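Local atomic coordinates of TOG array regulator of axonemal microtubules protein 1 (Mus musculus, PDB entry 5DN7), a protein that interacts with microtubules and promotes their polymerisation through its TOG regions, and is required in ciliogenesis for proper modification of ciliary microtubules and control of cilium length. Residues S194-R197 against V198-A202; R159-V162 against V163-C166; C166-S169 against L170-P174. All blocks are in the same frame, centred on the assembly; numbering follows the deposited sequence.

Overall arrangement
Three short-range contacts sample helices 156-172 and 196-213 of the TOG 2 region, an all-helical solenoid built from HEAT-type repeats. Along the chain, interaction 2 (159-166) comes first and runs into interaction 3 (166-174) through the shared Cys166, both on helix 156-172 of the predicted seventh repeat, their centres about 11 Å apart. Interaction 1 (194-202) follows, opening helix 196-213 of the predicted eighth repeat. Its centre lies about 10 Å from that of interaction 2 and about 19 Å from that of interaction 3. Helix against helix, Ala201 meets both Val163 and Ile167, and Arg197 meets Glu160, so the two helices pack against each other in this microtubule-binding region.

Interaction 1: residues S194-R197 against V198-A202; sequences SKRR and VRQAA
Lys195, as N-cap residue, turns its carbonyl into helix 196-213, where Lys195 O takes the N-H of Arg199 at 3.2 Å, almost straight at 162° and in the carbonyl plane; one residue on, Gln200 N bonds Arg196 O at 2.9 Å. The side chain of Arg199 folds back over this start. Bent at chi3 (-55°), it lays one face of its guanidinium over Arg196, whose CA sits 3.5 Å from Arg199 NH2, offset toward the rim. At the guanidinium edge Arg199 NH1 makes a weak bond to Ser194 O at 3.1 Å, and it also bonds the carbonyl of Asp193. Replacing Arg199 with alanine would probably leave these two carbonyls without their side-chain donor and Arg196 without its flat cover. Arg196 and Gln200 run side by side in the same direction, and Arg196 NH1 reaches Gln200 OE1 at 3.3 Å in another weak bond, the amide turned 79° from the guanidinium. Asp193 takes the Lys195 N-H. Toward helix 156-172, Lys195 touches Ser156 and Arg159, Arg197 lies on Glu160, and Ala201 packs on Val163 and the loop residue Tyr261.

Interaction 2: residues R159-V162 against V163-C166; sequences REEV and VNIC
Glu161 and Asn164, one turn apart on helix 156-172, join carboxylate to amide: Asn164 ND2 stands 2.9 Å from Glu161 OE2, the N-H aimed at 166°. The acceptor lies in the amide plane, while the carboxylate is turned 69° away from it. A bend at chi2 (-58°) turns the Glu161 carboxylate toward Asn164. Both residues are buried and have second partners, Glu161 OE1 bonding the hydroxyl of Tyr127 and Asn164 OD1 that of Tyr261, so the pair is held at both ends and its amide is unlikely to flip.

On the tightly packed side, apolar side chains lie close against backbone carbonyls. Ile165 folds its CG1 branch against the backbone, 3.2 Å from Glu161 O, the carbonyl that also accepts Ile165 N at 2.9 Å, and Val163 CG2 lies 3.2 Å from Arg159 O. In this HEAT-repeat solenoid the helix is packed on several sides: Ile165 meets Met128, Phe131 and Met135 of helix 121-138, Val162 and Cys166 meet Leu148 of helix 140-148, and Val163 fits against Ala201 and Ala205 of helix 196-213 in the predicted next repeat.

Toward the start of the helix the contact is looser and partly open to solvent. Glu160 runs extended beside Asn164, yet Glu160 OE2 stays 4.1 Å from Asn164 ND2, and its side chain packs on Arg197 of helix 196-213. Arg159 leads away from Val163-Cys166, giving its NE to a salt bridge with Asp193 and its NH1 to the carbonyl of His153.

Interaction 3: residues C166-S169 against L170-P174; sequences CICS and LLTYP
Thr172 bends its hydroxyl back onto the preceding turn, where OG1 donates to Cys168 O at 2.7 Å. The torsion chi1 of -58° sets OG1 beside the backbone N, and the donor approaches from above the carbonyl plane, 40° out of it. The next carbonyl is gripped twice: Tyr173 N meets Ser169 O at 3.1 Å nearly along its C=O axis, while Thr172 N, also 3.1 Å from Ser169 O, comes in steeply, 70° out of the plane. Leu171 N likewise divides itself, bonding Ile167 O at 3.0 Å and, weakly, Cys168 O. Further back, Leu170 N to Cys166 O is an ordinary helical bond.

Around this polar core the side chains spread outward. Ile167 and Leu171 lie side by side, with Ile167 CG2 3.8 Å from Leu171 CD1. The Tyr173 ring brings its CD2 edge to 3.5 Å from Ser169 O, near the ring plane, and Thr172 CG2 sits over one face toward the rim. Beyond the turn, Cys168 packs on Met128 and Leu132, Tyr173 on Pro140 and Phe178, and Leu170 on Val208 and Leu209 of helix 196-213. The doubly bonded Ser169 carbonyl, with its i to i-3 bond from Thr172 N, and the threonine hydroxyl returning to the carbonyl four residues back are usual near the C-terminal part of a helix, here that of 156-172 in the HEAT-repeat TOG 2 region.

Interaction 1: residues S194-R197 against V198-A202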
ATOM      1  N   SER A 194     -10.937   2.761  16.663  1.00 19.78           N
ATOM      2  CA  SER A 194     -12.347   2.546  16.968  1.00 22.14           C
ATOM      3  C   SER A 194     -12.883   1.305  16.262  1.00 26.75           C
ATOM      4  O   SER A 194     -13.855   0.692  16.710  1.00 21.51           O
ATOM      5  CB  SER A 194     -13.183   3.765  16.554  1.00 25.95           C
ATOM      6  OG  SER A 194     -13.168   3.932  15.142  1.00 32.15           O
ATOM      7  N   LYS A 195     -12.246   0.939  15.151  1.00 19.35           N
ATOM      8  CA  LYS A 195     -12.738  -0.157  14.331  1.00 19.09           C
ATOM      9  C   LYS A 195     -11.994  -1.472  14.574  1.00 18.41           C
ATOM     10  O   LYS A 195     -10.769  -1.560  14.462  1.00 17.45           O
ATOM     11  CB  LYS A 195     -12.671   0.223  12.850  1.00 27.47           C
ATOM     12  CG  LYS A 195     -13.414   1.508  12.524  1.00 31.85           C
ATOM     13  CD  LYS A 195     -14.879   1.396  12.894  1.00 39.55           C
ATOM     14  CE  LYS A 195     -15.508   0.295  12.092  1.00 39.97           C
ATOM     15  NZ  LYS A 195     -16.796  -0.135  12.690  1.00 43.70           N
ATOM     16  N   ARG A 196     -12.773  -2.501  14.873  1.00 20.77           N
ATOM     17  CA  ARG A 196     -12.255  -3.809  15.239  1.00 23.99           C
ATOM     18  C   ARG A 196     -11.239  -4.379  14.242  1.00 18.56           C
ATOM     19  O   ARG A 196     -10.237  -4.933  14.651  1.00 22.59           O
ATOM     20  CB  ARG A 196     -13.421  -4.794  15.418  1.00 28.34           C
ATOM     21  CG  ARG A 196     -12.964  -6.185  15.807  1.00 34.90           C
ATOM     22  CD  ARG A 196     -14.062  -7.022  16.439  1.00 40.32           C
ATOM     23  NE  ARG A 196     -15.216  -7.184  15.565  1.00 46.21           N
ATOM     24  CZ  ARG A 196     -15.228  -7.916  14.453  1.00 47.95           C
ATOM     25  NH1 ARG A 196     -14.135  -8.553  14.049  1.00 48.24           N
ATOM     26  NH2 ARG A 196     -16.338  -8.000  13.733  1.00 51.39           N
ATOM     27  N   ARG A 197     -11.497  -4.228  12.949  1.00 17.22           N
ATOM     28  CA  ARG A 197     -10.637  -4.767  11.896  1.00 20.82           C
ATOM     29  C   ARG A 197      -9.248  -4.139  11.865  1.00 22.53           C
ATOM     30  O   ARG A 197      -8.237  -4.792  11.513  1.00 18.51           O
ATOM     31  CB  ARG A 197     -11.305  -4.569  10.536  1.00 19.87           C
ATOM     32  CG  ARG A 197     -12.369  -5.595  10.240  1.00 33.30           C
ATOM     33  CD  ARG A 197     -13.385  -5.094   9.219  1.00 40.97           C
ATOM     34  NE  ARG A 197     -14.443  -6.079   9.048  1.00 54.82           N
ATOM     35  CZ  ARG A 197     -15.544  -5.890   8.331  1.00 60.79           C
ATOM     36  NH1 ARG A 197     -15.750  -4.737   7.696  1.00 55.30           N
ATOM     37  NH2 ARG A 197     -16.441  -6.867   8.248  1.00 63.01           N
ATOM     38  N   VAL A 198      -9.204  -2.863  12.226  1.00 21.46           N
ATOM     39  CA  VAL A 198      -7.944  -2.154  12.253  1.00 18.15           C
ATOM     40  C   VAL A 198      -7.159  -2.687  13.433  1.00 14.85           C
ATOM     41  O   VAL A 198      -5.984  -2.973  13.308  1.00 15.07           O
ATOM     42  CB  VAL A 198      -8.162  -0.646  12.323  1.00 18.04           C
ATOM     43  CG1 VAL A 198      -6.835   0.106  12.329  1.00 15.33           C
ATOM     44  CG2 VAL A 198      -9.026  -0.227  11.139  1.00 17.12           C
ATOM     45  N   ARG A 199      -7.831  -2.886  14.558  1.00 19.34           N
ATOM     46  CA  ARG A 199      -7.180  -3.413  15.760  1.00 18.69           C
ATOM     47  C   ARG A 199      -6.656  -4.840  15.530  1.00 15.59           C
ATOM     48  O   ARG A 199      -5.552  -5.180  15.954  1.00 16.54           O
ATOM     49  CB  ARG A 199      -8.147  -3.374  16.960  1.00 17.01           C
ATOM     50  CG  ARG A 199      -8.587  -1.976  17.362  1.00 17.57           C
ATOM     51  CD  ARG A 199      -9.286  -1.958  18.733  1.00 19.40           C
ATOM     52  NE  ARG A 199     -10.423  -2.877  18.830  1.00 19.55           N
ATOM     53  CZ  ARG A 199     -11.693  -2.542  18.601  1.00 24.81           C
ATOM     54  NH1 ARG A 199     -12.014  -1.304  18.244  1.00 26.87           N
ATOM     55  NH2 ARG A 199     -12.655  -3.451  18.720  1.00 23.39           N
ATOM     56  N   GLN A 200      -7.458  -5.662  14.857  1.00 21.22           N
ATOM     57  CA  GLN A 200      -7.061  -7.030  14.537  1.00 22.24           C
ATOM     58  C   GLN A 200      -5.842  -7.040  13.618  1.00 18.46           C
ATOM     59  O   GLN A 200      -4.926  -7.843  13.795  1.00 19.80           O
ATOM     60  CB  GLN A 200      -8.219  -7.786  13.884  1.00 17.93           C
ATOM     61  CG  GLN A 200      -9.336  -8.158  14.845  1.00 33.30           C
ATOM     62  CD  GLN A 200     -10.483  -8.872  14.155  1.00 38.96           C
ATOM     63  OE1 GLN A 200     -11.119  -9.753  14.734  1.00 45.27           O
ATOM     64  NE2 GLN A 200     -10.754  -8.493  12.912  1.00 37.64           N
ATOM     65  N   ALA A 201      -5.839  -6.137  12.643  1.00 16.10           N
ATOM     66  CA  ALA A 201      -4.695  -5.968  11.745  1.00 15.24           C
ATOM     67  C   ALA A 201      -3.451  -5.576  12.528  1.00 18.02           C
ATOM     68  O   ALA A 201      -2.367  -6.133  12.307  1.00 15.20           O
ATOM     69  CB  ALA A 201      -4.995  -4.938  10.676  1.00 14.82           C
ATOM     70  N   ALA A 202      -3.615  -4.626  13.450  1.00 14.49           N
ATOM     71  CA  ALA A 202      -2.497  -4.103  14.229  1.00 20.43           C
ATOM     72  C   ALA A 202      -1.911  -5.148  15.177  1.00 18.80           C
ATOM     73  O   ALA A 202      -0.710  -5.152  15.408  1.00 16.12           O
ATOM     74  CB  ALA A 202      -2.922  -2.861  15.023  1.00 19.58           C
TER

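Interaction 2: residues R159-V162 against V163-C166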
ATOM      1  N   ARG A 159      -7.135   2.749   6.700  1.00 15.35           N
ATOM      2  CA  ARG A 159      -6.296   2.466   7.864  1.00 19.60           C
ATOM      3  C   ARG A 159      -5.952   0.969   7.951  1.00 13.26           C
ATOM      4  O   ARG A 159      -4.781   0.577   8.149  1.00 17.94           O
ATOM      5  CB  ARG A 159      -6.996   2.956   9.146  1.00 14.48           C
ATOM      6  CG  ARG A 159      -7.372   4.465   9.088  1.00 15.21           C
ATOM      7  CD  ARG A 159      -7.572   5.090  10.453  1.00 15.96           C
ATOM      8  NE  ARG A 159      -8.634   4.456  11.231  1.00 16.68           N
ATOM      9  CZ  ARG A 159      -9.941   4.702  11.074  1.00 23.47           C
ATOM     10  NH1 ARG A 159     -10.361   5.561  10.148  1.00 18.59           N
ATOM     11  NH2 ARG A 159     -10.830   4.081  11.848  1.00 19.08           N
ATOM     12  N   GLU A 160      -6.992   0.148   7.801  1.00 19.89           N
ATOM     13  CA  GLU A 160      -6.854  -1.304   7.827  1.00 22.58           C
ATOM     14  C   GLU A 160      -5.805  -1.798   6.817  1.00 14.98           C
ATOM     15  O   GLU A 160      -4.908  -2.546   7.172  1.00 12.40           O
ATOM     16  CB  GLU A 160      -8.195  -1.971   7.543  1.00 15.84           C
ATOM     17  CG  GLU A 160      -8.230  -3.446   7.927  1.00 20.59           C
ATOM     18  CD  GLU A 160      -9.419  -4.221   7.315  1.00 32.05           C
ATOM     19  OE1 GLU A 160     -10.485  -3.622   7.017  1.00 29.06           O
ATOM     20  OE2 GLU A 160      -9.277  -5.455   7.147  1.00 32.70           O
ATOM     21  N   GLU A 161      -5.942  -1.353   5.570  1.00 13.57           N
ATOM     22  CA  GLU A 161      -5.027  -1.721   4.501  1.00 12.32           C
ATOM     23  C   GLU A 161      -3.624  -1.145   4.648  1.00 18.90           C
ATOM     24  O   GLU A 161      -2.671  -1.767   4.204  1.00 22.54           O
ATOM     25  CB  GLU A 161      -5.609  -1.291   3.163  1.00 23.21           C
ATOM     26  CG  GLU A 161      -6.742  -2.201   2.729  1.00 29.06           C
ATOM     27  CD  GLU A 161      -6.286  -3.654   2.611  1.00 35.64           C
ATOM     28  OE1 GLU A 161      -5.764  -4.035   1.541  1.00 31.21           O
ATOM     29  OE2 GLU A 161      -6.453  -4.417   3.588  1.00 36.77           O
ATOM     30  N   VAL A 162      -3.491   0.041   5.247  1.00 17.90           N
ATOM     31  CA  VAL A 162      -2.174   0.551   5.607  1.00 16.10           C
ATOM     32  C   VAL A 162      -1.481  -0.461   6.516  1.00 16.82           C
ATOM     33  O   VAL A 162      -0.318  -0.860   6.278  1.00 14.08           O
ATOM     34  CB  VAL A 162      -2.256   1.919   6.326  1.00 18.90           C
ATOM     35  CG1 VAL A 162      -0.918   2.242   6.996  1.00 16.19           C
ATOM     36  CG2 VAL A 162      -2.642   3.014   5.344  1.00 22.76           C
ATOM     37  N   VAL A 163      -2.206  -0.890   7.551  1.00 17.53           N
ATOM     38  CA  VAL A 163      -1.608  -1.867   8.452  1.00 20.65           C
ATOM     39  C   VAL A 163      -1.276  -3.191   7.711  1.00 21.81           C
ATOM     40  O   VAL A 163      -0.196  -3.765   7.894  1.00 16.39           O
ATOM     41  CB  VAL A 163      -2.519  -2.172   9.658  1.00 15.99           C
ATOM     42  CG1 VAL A 163      -1.798  -3.105  10.643  1.00 19.07           C
ATOM     43  CG2 VAL A 163      -2.920  -0.901  10.338  1.00 12.66           C
ATOM     44  N   ASN A 164      -2.173  -3.649   6.845  1.00 11.86           N
ATOM     45  CA  ASN A 164      -1.894  -4.911   6.151  1.00 14.17           C
ATOM     46  C   ASN A 164      -0.699  -4.813   5.204  1.00 16.59           C
ATOM     47  O   ASN A 164       0.049  -5.776   5.033  1.00 17.40           O
ATOM     48  CB  ASN A 164      -3.116  -5.399   5.365  1.00 12.09           C
ATOM     49  CG  ASN A 164      -4.185  -6.044   6.255  1.00 21.61           C
ATOM     50  OD1 ASN A 164      -3.885  -6.683   7.269  1.00 17.36           O
ATOM     51  ND2 ASN A 164      -5.443  -5.878   5.863  1.00 14.00           N
ATOM     52  N   ILE A 165      -0.528  -3.655   4.580  1.00 17.12           N
ATOM     53  CA  ILE A 165       0.604  -3.443   3.680  1.00 16.68           C
ATOM     54  C   ILE A 165       1.905  -3.404   4.492  1.00 14.09           C
ATOM     55  O   ILE A 165       2.952  -3.880   4.026  1.00 13.44           O
ATOM     56  CB  ILE A 165       0.413  -2.147   2.846  1.00 17.96           C
ATOM     57  CG1 ILE A 165      -0.695  -2.357   1.810  1.00 19.96           C
ATOM     58  CG2 ILE A 165       1.688  -1.736   2.126  1.00 13.31           C
ATOM     59  CD1 ILE A 165      -1.212  -1.019   1.192  1.00 12.03           C
ATOM     60  N   CYS A 166       1.836  -2.845   5.705  1.00 15.97           N
ATOM     61  CA  CYS A 166       2.967  -2.956   6.621  1.00 17.03           C
ATOM     62  C   CYS A 166       3.305  -4.433   6.924  1.00 17.04           C
ATOM     63  O   CYS A 166       4.487  -4.839   6.859  1.00 17.99           O
ATOM     64  CB  CYS A 166       2.690  -2.184   7.920  1.00 20.51           C
ATOM     65  SG  CYS A 166       2.685  -0.390   7.679  1.00 19.80           S
TER

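Interaction 3: residues C166-S169 against L170-P174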
ATOM      1  N   CYS A 166       1.836  -2.845   5.705  1.00 15.97           N
ATOM      2  CA  CYS A 166       2.967  -2.956   6.621  1.00 17.03           C
ATOM      3  C   CYS A 166       3.305  -4.433   6.924  1.00 17.04           C
ATOM      4  O   CYS A 166       4.487  -4.839   6.859  1.00 17.99           O
ATOM      5  CB  CYS A 166       2.690  -2.184   7.920  1.00 20.51           C
ATOM      6  SG  CYS A 166       2.685  -0.390   7.679  1.00 19.80           S
ATOM      7  N   ILE A 167       2.284  -5.236   7.230  1.00 17.28           N
ATOM      8  CA  ILE A 167       2.503  -6.666   7.503  1.00 17.93           C
ATOM      9  C   ILE A 167       3.180  -7.356   6.322  1.00 13.27           C
ATOM     10  O   ILE A 167       4.162  -8.100   6.465  1.00 13.59           O
ATOM     11  CB  ILE A 167       1.191  -7.407   7.799  1.00 13.89           C
ATOM     12  CG1 ILE A 167       0.543  -6.866   9.065  1.00 18.15           C
ATOM     13  CG2 ILE A 167       1.430  -8.946   7.905  1.00 13.07           C
ATOM     14  CD1 ILE A 167      -0.901  -7.320   9.244  1.00 18.68           C
ATOM     15  N   CYS A 168       2.645  -7.076   5.145  1.00 15.67           N
ATOM     16  CA  CYS A 168       3.171  -7.621   3.917  1.00 17.69           C
ATOM     17  C   CYS A 168       4.672  -7.281   3.750  1.00 17.94           C
ATOM     18  O   CYS A 168       5.518  -8.149   3.455  1.00 13.96           O
ATOM     19  CB  CYS A 168       2.333  -7.089   2.761  1.00 16.05           C
ATOM     20  SG  CYS A 168       2.882  -7.594   1.129  1.00 30.63           S
ATOM     21  N   SER A 169       4.974  -6.008   3.964  1.00 13.12           N
ATOM     22  CA  SER A 169       6.333  -5.491   3.929  1.00 18.65           C
ATOM     23  C   SER A 169       7.276  -6.241   4.889  1.00 19.44           C
ATOM     24  O   SER A 169       8.369  -6.658   4.503  1.00 14.87           O
ATOM     25  CB  SER A 169       6.310  -3.992   4.271  1.00 20.77           C
ATOM     26  OG  SER A 169       7.440  -3.327   3.759  1.00 26.48           O
ATOM     27  N   LEU A 170       6.838  -6.423   6.127  1.00 13.94           N
ATOM     28  CA  LEU A 170       7.673  -7.026   7.146  1.00 14.54           C
ATOM     29  C   LEU A 170       7.845  -8.525   6.902  1.00 22.45           C
ATOM     30  O   LEU A 170       8.794  -9.125   7.394  1.00 17.60           O
ATOM     31  CB  LEU A 170       7.080  -6.806   8.533  1.00 14.30           C
ATOM     32  CG  LEU A 170       7.140  -5.395   9.114  1.00 21.55           C
ATOM     33  CD1 LEU A 170       5.959  -5.184  10.078  1.00 17.71           C
ATOM     34  CD2 LEU A 170       8.490  -5.208   9.825  1.00 14.96           C
ATOM     35  N   LEU A 171       6.917  -9.122   6.158  1.00 20.59           N
ATOM     36  CA  LEU A 171       7.066 -10.525   5.780  1.00 21.15           C
ATOM     37  C   LEU A 171       7.850 -10.704   4.461  1.00 20.54           C
ATOM     38  O   LEU A 171       8.213 -11.813   4.102  1.00 18.52           O
ATOM     39  CB  LEU A 171       5.685 -11.201   5.652  1.00 19.01           C
ATOM     40  CG  LEU A 171       4.827 -11.459   6.895  1.00 19.49           C
ATOM     41  CD1 LEU A 171       3.418 -11.912   6.516  1.00 17.52           C
ATOM     42  CD2 LEU A 171       5.490 -12.498   7.783  1.00 20.22           C
ATOM     43  N   THR A 172       8.075  -9.625   3.727  1.00 19.52           N
ATOM     44  CA  THR A 172       8.783  -9.726   2.458  1.00 19.67           C
ATOM     45  C   THR A 172      10.286  -9.370   2.577  1.00 18.28           C
ATOM     46  O   THR A 172      11.117  -9.872   1.818  1.00 18.25           O
ATOM     47  CB  THR A 172       8.119  -8.812   1.408  1.00 20.09           C
ATOM     48  OG1 THR A 172       6.750  -9.193   1.277  1.00 16.75           O
ATOM     49  CG2 THR A 172       8.815  -8.892   0.053  1.00 17.54           C
ATOM     50  N   TYR A 173      10.614  -8.524   3.549  1.00 18.24           N
ATOM     51  CA  TYR A 173      11.946  -7.954   3.691  1.00 17.87           C
ATOM     52  C   TYR A 173      12.555  -8.312   5.036  1.00 18.38           C
ATOM     53  O   TYR A 173      11.837  -8.422   6.025  1.00 26.34           O
ATOM     54  CB  TYR A 173      11.883  -6.432   3.509  1.00 18.34           C
ATOM     55  CG  TYR A 173      11.538  -6.057   2.095  1.00 18.23           C
ATOM     56  CD1 TYR A 173      12.511  -6.084   1.111  1.00 22.10           C
ATOM     57  CD2 TYR A 173      10.231  -5.716   1.724  1.00 21.63           C
ATOM     58  CE1 TYR A 173      12.216  -5.765  -0.196  1.00 23.20           C
ATOM     59  CE2 TYR A 173       9.920  -5.409   0.401  1.00 18.94           C
ATOM     60  CZ  TYR A 173      10.930  -5.432  -0.551  1.00 22.74           C
ATOM     61  OH  TYR A 173      10.685  -5.123  -1.873  1.00 28.17           O
ATOM     62  N   PRO A 174      13.892  -8.489   5.083  1.00 19.66           N
ATOM     63  CA  PRO A 174      14.570  -8.820   6.347  1.00 20.39           C
ATOM     64  C   PRO A 174      14.449  -7.714   7.411  1.00 22.21           C
ATOM     65  O   PRO A 174      14.226  -6.559   7.073  1.00 19.39           O
ATOM     66  CB  PRO A 174      16.045  -9.004   5.924  1.00 22.01           C
ATOM     67  CG  PRO A 174      16.184  -8.237   4.652  1.00 21.98           C
ATOM     68  CD  PRO A 174      14.843  -8.297   3.966  1.00 22.00           C
TER